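Local coordinates for Rep protein (PDB 1M55) that probably nicks viral DNA at the replication origin, as the endonuclease domain of an adeno-associated virus protein that drives rolling-circle-type replication, at residues 104-107 with 108-112; 183-186 with 187-190. All coordinates share one frame; numbering follows the deposited sequence.

Contact 1: residues 104-107 with 108-112; sequences LGRY and VSQIR
The first torsions of Arg106 and Gln110, one helical turn apart, set their side chains next to each other: CG of Arg106 stands anti to the backbone N, while CG of Gln110 stands anti to the carbonyl carbon (chi1 -72°). Both chains then run alongside and point the same way, and a bend at chi3 of Arg106 swings its guanidinium beside the Gln110 amide, the two planes only 26° apart. They meet at the guanidinium edge, where Arg106 NE lies 3.5 Å from Gln110 NE2. Both atoms are donors, so no hydrogen bond links them, and the pair shows that near-coplanar polar groups need not be bonded. Gln110 CG rests 3.4 Å from Arg106 O, the acceptor of the helical bond from Gln110 N. The same Gln110 NE2 sits at the edge of the Tyr107 ring, 4.3 Å from Tyr107 CD2; that ring stacks with Phe70 of helix 50-71, which Gln110 also touches.

A different side of the turn is apolar and buried. One methyl of Leu104, CD1, meets Val108 CG2 at 3.8 Å, the two side chains slanting across each other. Val108 CG2 also rests 3.3 Å from Leu104 O, the acceptor of a nearly straight bond from Val108 N (2.9 Å, 172° at the hydrogen). Further along, Ile111 CG1 covers Tyr107 O at 3.3 Å, beside the bond that oxygen accepts from Ile111 N. Leu104 and Val108 press on Ile133 of strand 131-133, whereas Ile111 faces Phe63 and Glu66 of helix 50-71. This is the i to i+4 pattern of an amphipathic alpha-helix, here helix 101-118, packed against helix 50-71 and strand 131-133 of the Rep nuclease domain.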
ATOM      1  N   LEU A 104      12.743  10.154  -8.377  1.00 17.41           N
ATOM      2  CA  LEU A 104      11.679   9.253  -7.930  1.00 16.11           C
ATOM      3  C   LEU A 104      11.063   8.414  -9.051  1.00 15.39           C
ATOM      4  O   LEU A 104      10.789   7.226  -8.861  1.00 15.23           O
ATOM      5  CB  LEU A 104      10.579  10.039  -7.204  1.00 15.72           C
ATOM      6  CG  LEU A 104       9.445   9.229  -6.563  1.00 14.20           C
ATOM      7  CD1 LEU A 104       9.984   8.334  -5.457  1.00 12.86           C
ATOM      8  CD2 LEU A 104       8.390  10.174  -6.010  1.00 14.77           C
ATOM      9  N   GLY A 105      10.852   9.020 -10.215  1.00 14.18           N
ATOM     10  CA  GLY A 105      10.271   8.300 -11.335  1.00 14.47           C
ATOM     11  C   GLY A 105      11.089   7.075 -11.705  1.00 15.59           C
ATOM     12  O   GLY A 105      10.551   5.977 -11.856  1.00 15.21           O
ATOM     13  N   ARG A 106      12.400   7.254 -11.831  1.00 16.75           N
ATOM     14  CA  ARG A 106      13.281   6.148 -12.180  1.00 17.62           C
ATOM     15  C   ARG A 106      13.285   5.089 -11.080  1.00 16.56           C
ATOM     16  O   ARG A 106      13.216   3.893 -11.366  1.00 17.30           O
ATOM     17  CB  ARG A 106      14.702   6.647 -12.429  1.00 21.95           C
ATOM     18  CG  ARG A 106      15.560   5.687 -13.238  1.00 29.28           C
ATOM     19  CD  ARG A 106      17.000   6.158 -13.288  1.00 33.50           C
ATOM     20  NE  ARG A 106      17.650   6.058 -11.982  1.00 37.59           N
ATOM     21  CZ  ARG A 106      18.499   6.955 -11.490  1.00 37.72           C
ATOM     22  NH1 ARG A 106      18.815   8.040 -12.185  1.00 37.37           N
ATOM     23  NH2 ARG A 106      19.053   6.756 -10.303  1.00 42.76           N
ATOM     24  N   TYR A 107      13.352   5.528  -9.827  1.00 15.44           N
ATOM     25  CA  TYR A 107      13.356   4.599  -8.698  1.00 15.06           C
ATOM     26  C   TYR A 107      12.096   3.737  -8.672  1.00 13.55           C
ATOM     27  O   TYR A 107      12.177   2.510  -8.564  1.00 12.57           O
ATOM     28  CB  TYR A 107      13.483   5.357  -7.375  1.00 16.49           C
ATOM     29  CG  TYR A 107      14.868   5.893  -7.084  1.00 18.10           C
ATOM     30  CD1 TYR A 107      15.101   6.688  -5.965  1.00 18.63           C
ATOM     31  CD2 TYR A 107      15.947   5.598  -7.919  1.00 18.90           C
ATOM     32  CE1 TYR A 107      16.371   7.175  -5.680  1.00 20.71           C
ATOM     33  CE2 TYR A 107      17.225   6.081  -7.642  1.00 20.31           C
ATOM     34  CZ  TYR A 107      17.427   6.869  -6.520  1.00 22.35           C
ATOM     35  OH  TYR A 107      18.685   7.354  -6.234  1.00 25.37           O
ATOM     36  N   VAL A 108      10.936   4.378  -8.785  1.00 12.47           N
ATOM     37  CA  VAL A 108       9.661   3.664  -8.769  1.00 11.88           C
ATOM     38  C   VAL A 108       9.555   2.716  -9.962  1.00 11.68           C
ATOM     39  O   VAL A 108       9.003   1.623  -9.844  1.00 10.87           O
ATOM     40  CB  VAL A 108       8.466   4.650  -8.692  1.00 12.01           C
ATOM     41  CG1 VAL A 108       7.141   3.924  -8.876  1.00 12.30           C
ATOM     42  CG2 VAL A 108       8.478   5.347  -7.339  1.00 11.77           C
ATOM     43  N   SER A 109      10.124   3.119 -11.095  1.00 12.19           N
ATOM     44  CA  SER A 109      10.133   2.284 -12.293  1.00 12.38           C
ATOM     45  C   SER A 109      10.943   1.008 -11.995  1.00 11.21           C
ATOM     46  O   SER A 109      10.552  -0.101 -12.384  1.00 11.58           O
ATOM     47  CB  SER A 109      10.764   3.052 -13.456  1.00 16.76           C
ATOM     48  OG  SER A 109      10.783   2.267 -14.635  1.00 25.71           O
ATOM     49  N   GLN A 110      12.059   1.169 -11.290  1.00 10.31           N
ATOM     50  CA  GLN A 110      12.897   0.032 -10.918  1.00 10.82           C
ATOM     51  C   GLN A 110      12.161  -0.865  -9.922  1.00 10.64           C
ATOM     52  O   GLN A 110      12.266  -2.092  -9.985  1.00 10.18           O
ATOM     53  CB  GLN A 110      14.225   0.507 -10.325  1.00 13.72           C
ATOM     54  CG  GLN A 110      15.178   1.098 -11.354  1.00 20.60           C
ATOM     55  CD  GLN A 110      16.482   1.577 -10.742  1.00 38.05           C
ATOM     56  OE1 GLN A 110      17.134   0.853  -9.983  1.00 42.29           O
ATOM     57  NE2 GLN A 110      16.876   2.802 -11.072  1.00 41.84           N
ATOM     58  N   ILE A 111      11.425  -0.252  -8.997  1.00  9.89           N
ATOM     59  CA  ILE A 111      10.665  -1.018  -8.017  1.00  9.95           C
ATOM     60  C   ILE A 111       9.597  -1.835  -8.743  1.00  9.35           C
ATOM     61  O   ILE A 111       9.406  -3.013  -8.447  1.00 10.05           O
ATOM     62  CB  ILE A 111      10.013  -0.112  -6.952  1.00 10.36           C
ATOM     63  CG1 ILE A 111      11.101   0.613  -6.152  1.00 10.13           C
ATOM     64  CG2 ILE A 111       9.144  -0.951  -6.022  1.00 11.34           C
ATOM     65  CD1 ILE A 111      10.580   1.568  -5.099  1.00 10.82           C
ATOM     66  N   ARG A 112       8.926  -1.223  -9.717  1.00  8.98           N
ATOM     67  CA  ARG A 112       7.905  -1.924 -10.491  1.00  8.88           C
ATOM     68  C   ARG A 112       8.513  -3.152 -11.175  1.00  9.16           C
ATOM     69  O   ARG A 112       7.932  -4.240 -11.144  1.00  9.41           O
ATOM     70  CB  ARG A 112       7.282  -0.995 -11.537  1.00  9.99           C
ATOM     71  CG  ARG A 112       6.246  -1.677 -12.425  1.00 12.44           C
ATOM     72  CD  ARG A 112       5.503  -0.685 -13.301  1.00 17.86           C
ATOM     73  NE  ARG A 112       6.399   0.057 -14.180  1.00 26.92           N
ATOM     74  CZ  ARG A 112       6.473   1.385 -14.223  1.00 38.58           C
ATOM     75  NH1 ARG A 112       5.699   2.129 -13.437  1.00 41.36           N
ATOM     76  NH2 ARG A 112       7.334   1.973 -15.042  1.00 38.41           N
TER

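Contact 2: residues 183-186 with 187-190; sequences KRLV and AQFL
Helix 179-191, the last helix of the modelled chain, carries this contact on its surface, where Leu185 and Gln188 meet one turn apart. Their side chains run alongside each other and point the same way, leaving Leu185 CD2 3.8 Å from Gln188 NE2. A water ties the amide back to the main chain: it donates to Leu185 O at 2.8 Å and accepts from Gln188 NE2 at 3.2 Å. Since Leu185 O also receives the helical bond from Phe189 N (2.9 Å), this carbonyl is gripped twice, and the bridge would tend to limit the rotation of the Gln188 amide. With CG anti to the backbone N (chi1 -179°) and the chain extended beyond it, Gln188 places OE1 on the side of Arg184.

There the approach is looser. Arg184 NH1 and Gln188 OE1 are 3.9 Å apart, and the guanidinium and amide planes stand 89° to each other. The stronger partner of Arg184 is Glu181, which forms a salt bridge with its NH2 one turn earlier.

Smaller contacts line the turn: Ala187 CB packs 3.4 Å from Lys183 O, and Leu190 CG lies 3.5 Å from Val186 O. Leu185 is the buried member, set against Leu155, Tyr172 and Ala175, while Phe189 reaches Pro151 and Ala152 of helix 149-154. Arg184 and Gln188 on one side, with Leu185 and Phe189 turned to the protein, give the character of an amphipathic surface helix, here packed against helix 149-154 and the neighbouring loops.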
ATOM      1  N   LYS A 183     -11.057   5.886  14.912  1.00 12.95           N
ATOM      2  CA  LYS A 183     -12.129   6.798  15.294  1.00 13.78           C
ATOM      3  C   LYS A 183     -11.580   7.866  16.251  1.00 13.84           C
ATOM      4  O   LYS A 183     -11.868   9.053  16.104  1.00 13.95           O
ATOM      5  CB  LYS A 183     -13.254   5.993  15.953  1.00 17.69           C
ATOM      6  CG  LYS A 183     -14.525   6.758  16.262  1.00 27.14           C
ATOM      7  CD  LYS A 183     -15.585   5.817  16.825  1.00 31.84           C
ATOM      8  CE  LYS A 183     -16.841   6.573  17.230  1.00 42.48           C
ATOM      9  NZ  LYS A 183     -17.873   5.675  17.827  1.00 44.46           N
ATOM     10  N   ARG A 184     -10.740   7.450  17.196  1.00 15.19           N
ATOM     11  CA  ARG A 184     -10.149   8.388  18.150  1.00 16.54           C
ATOM     12  C   ARG A 184      -9.253   9.415  17.447  1.00 17.27           C
ATOM     13  O   ARG A 184      -9.348  10.621  17.704  1.00 17.52           O
ATOM     14  CB  ARG A 184      -9.334   7.647  19.217  1.00 16.78           C
ATOM     15  CG  ARG A 184      -8.750   8.568  20.288  1.00 17.96           C
ATOM     16  CD  ARG A 184      -7.872   7.826  21.289  1.00 20.98           C
ATOM     17  NE  ARG A 184      -6.570   7.445  20.740  1.00 21.84           N
ATOM     18  CZ  ARG A 184      -5.526   8.265  20.623  1.00 22.00           C
ATOM     19  NH1 ARG A 184      -5.615   9.530  21.012  1.00 24.07           N
ATOM     20  NH2 ARG A 184      -4.380   7.814  20.131  1.00 22.92           N
ATOM     21  N   LEU A 185      -8.394   8.936  16.551  1.00 16.03           N
ATOM     22  CA  LEU A 185      -7.476   9.813  15.831  1.00 15.42           C
ATOM     23  C   LEU A 185      -8.178  10.736  14.843  1.00 15.30           C
ATOM     24  O   LEU A 185      -7.761  11.882  14.654  1.00 15.54           O
ATOM     25  CB  LEU A 185      -6.374   8.992  15.152  1.00 15.21           C
ATOM     26  CG  LEU A 185      -5.431   8.312  16.154  1.00 15.39           C
ATOM     27  CD1 LEU A 185      -4.405   7.448  15.452  1.00 14.43           C
ATOM     28  CD2 LEU A 185      -4.745   9.373  16.985  1.00 16.36           C
ATOM     29  N   VAL A 186      -9.248  10.248  14.223  1.00 15.20           N
ATOM     30  CA  VAL A 186     -10.015  11.061  13.283  1.00 15.99           C
ATOM     31  C   VAL A 186     -10.668  12.203  14.070  1.00 17.37           C
ATOM     32  O   VAL A 186     -10.603  13.371  13.664  1.00 17.83           O
ATOM     33  CB  VAL A 186     -11.101  10.225  12.572  1.00 16.01           C
ATOM     34  CG1 VAL A 186     -12.058  11.131  11.808  1.00 15.92           C
ATOM     35  CG2 VAL A 186     -10.448   9.237  11.613  1.00 16.22           C
ATOM     36  N   ALA A 187     -11.248  11.866  15.222  1.00 18.05           N
ATOM     37  CA  ALA A 187     -11.895  12.855  16.082  1.00 18.40           C
ATOM     38  C   ALA A 187     -10.886  13.922  16.495  1.00 18.68           C
ATOM     39  O   ALA A 187     -11.155  15.122  16.392  1.00 18.85           O
ATOM     40  CB  ALA A 187     -12.479  12.176  17.314  1.00 18.35           C
ATOM     41  N   GLN A 188      -9.710  13.475  16.926  1.00 19.58           N
ATOM     42  CA  GLN A 188      -8.643  14.374  17.346  1.00 19.90           C
ATOM     43  C   GLN A 188      -8.210  15.292  16.203  1.00 20.71           C
ATOM     44  O   GLN A 188      -7.959  16.477  16.415  1.00 21.64           O
ATOM     45  CB  GLN A 188      -7.457  13.562  17.858  1.00 22.68           C
ATOM     46  CG  GLN A 188      -6.281  14.385  18.340  1.00 26.32           C
ATOM     47  CD  GLN A 188      -5.153  13.515  18.855  1.00 36.16           C
ATOM     48  OE1 GLN A 188      -5.008  13.311  20.059  1.00 36.70           O
ATOM     49  NE2 GLN A 188      -4.356  12.979  17.940  1.00 41.95           N
ATOM     50  N   PHE A 189      -8.149  14.753  14.988  1.00 20.37           N
ATOM     51  CA  PHE A 189      -7.756  15.546  13.830  1.00 20.31           C
ATOM     52  C   PHE A 189      -8.762  16.670  13.565  1.00 22.16           C
ATOM     53  O   PHE A 189      -8.374  17.803  13.275  1.00 21.59           O
ATOM     54  CB  PHE A 189      -7.611  14.661  12.586  1.00 19.27           C
ATOM     55  CG  PHE A 189      -7.150  15.407  11.365  1.00 17.62           C
ATOM     56  CD1 PHE A 189      -5.798  15.663  11.159  1.00 16.91           C
ATOM     57  CD2 PHE A 189      -8.069  15.883  10.437  1.00 16.84           C
ATOM     58  CE1 PHE A 189      -5.370  16.384  10.048  1.00 16.35           C
ATOM     59  CE2 PHE A 189      -7.652  16.604   9.325  1.00 16.50           C
ATOM     60  CZ  PHE A 189      -6.299  16.857   9.131  1.00 16.45           C
ATOM     61  N   LEU A 190     -10.050  16.354  13.645  1.00 26.66           N
ATOM     62  CA  LEU A 190     -11.086  17.357  13.420  1.00 29.88           C
ATOM     63  C   LEU A 190     -11.041  18.444  14.484  1.00 32.25           C
ATOM     64  O   LEU A 190     -11.155  19.628  14.175  1.00 33.37           O
ATOM     65  CB  LEU A 190     -12.473  16.726  13.417  1.00 30.71           C
ATOM     66  CG  LEU A 190     -12.792  15.704  12.331  1.00 33.74           C
ATOM     67  CD1 LEU A 190     -14.300  15.535  12.303  1.00 35.13           C
ATOM     68  CD2 LEU A 190     -12.285  16.176  10.966  1.00 35.11           C
TER
HETATM   69  O   HOH W   1      -5.083  12.837  14.844  1.00 24.52           O

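How the contacts relate
Contact 1 and contact 2 illustrate side-chain contacts three or four residues apart in two helices, and the contacts do not touch: their centres are 34 Å apart, their nearest atoms about 22 Å, and they lie on opposite sides of the chain's centre. Contact 1 is the deeper, about 15 Å from that centre against about 22 Å for contact 2. Neither supplies a zinc ligand. One zinc ion is held by Glu82, His89 and His91, on adjacent strands 77-83 and 88-95, an arrangement consistent with the HUH nuclease motif; Gln73 and Glu95 bind the other. Residues 104-112 and 183-190 thus belong to the helical surroundings of the sheet that bears the metal.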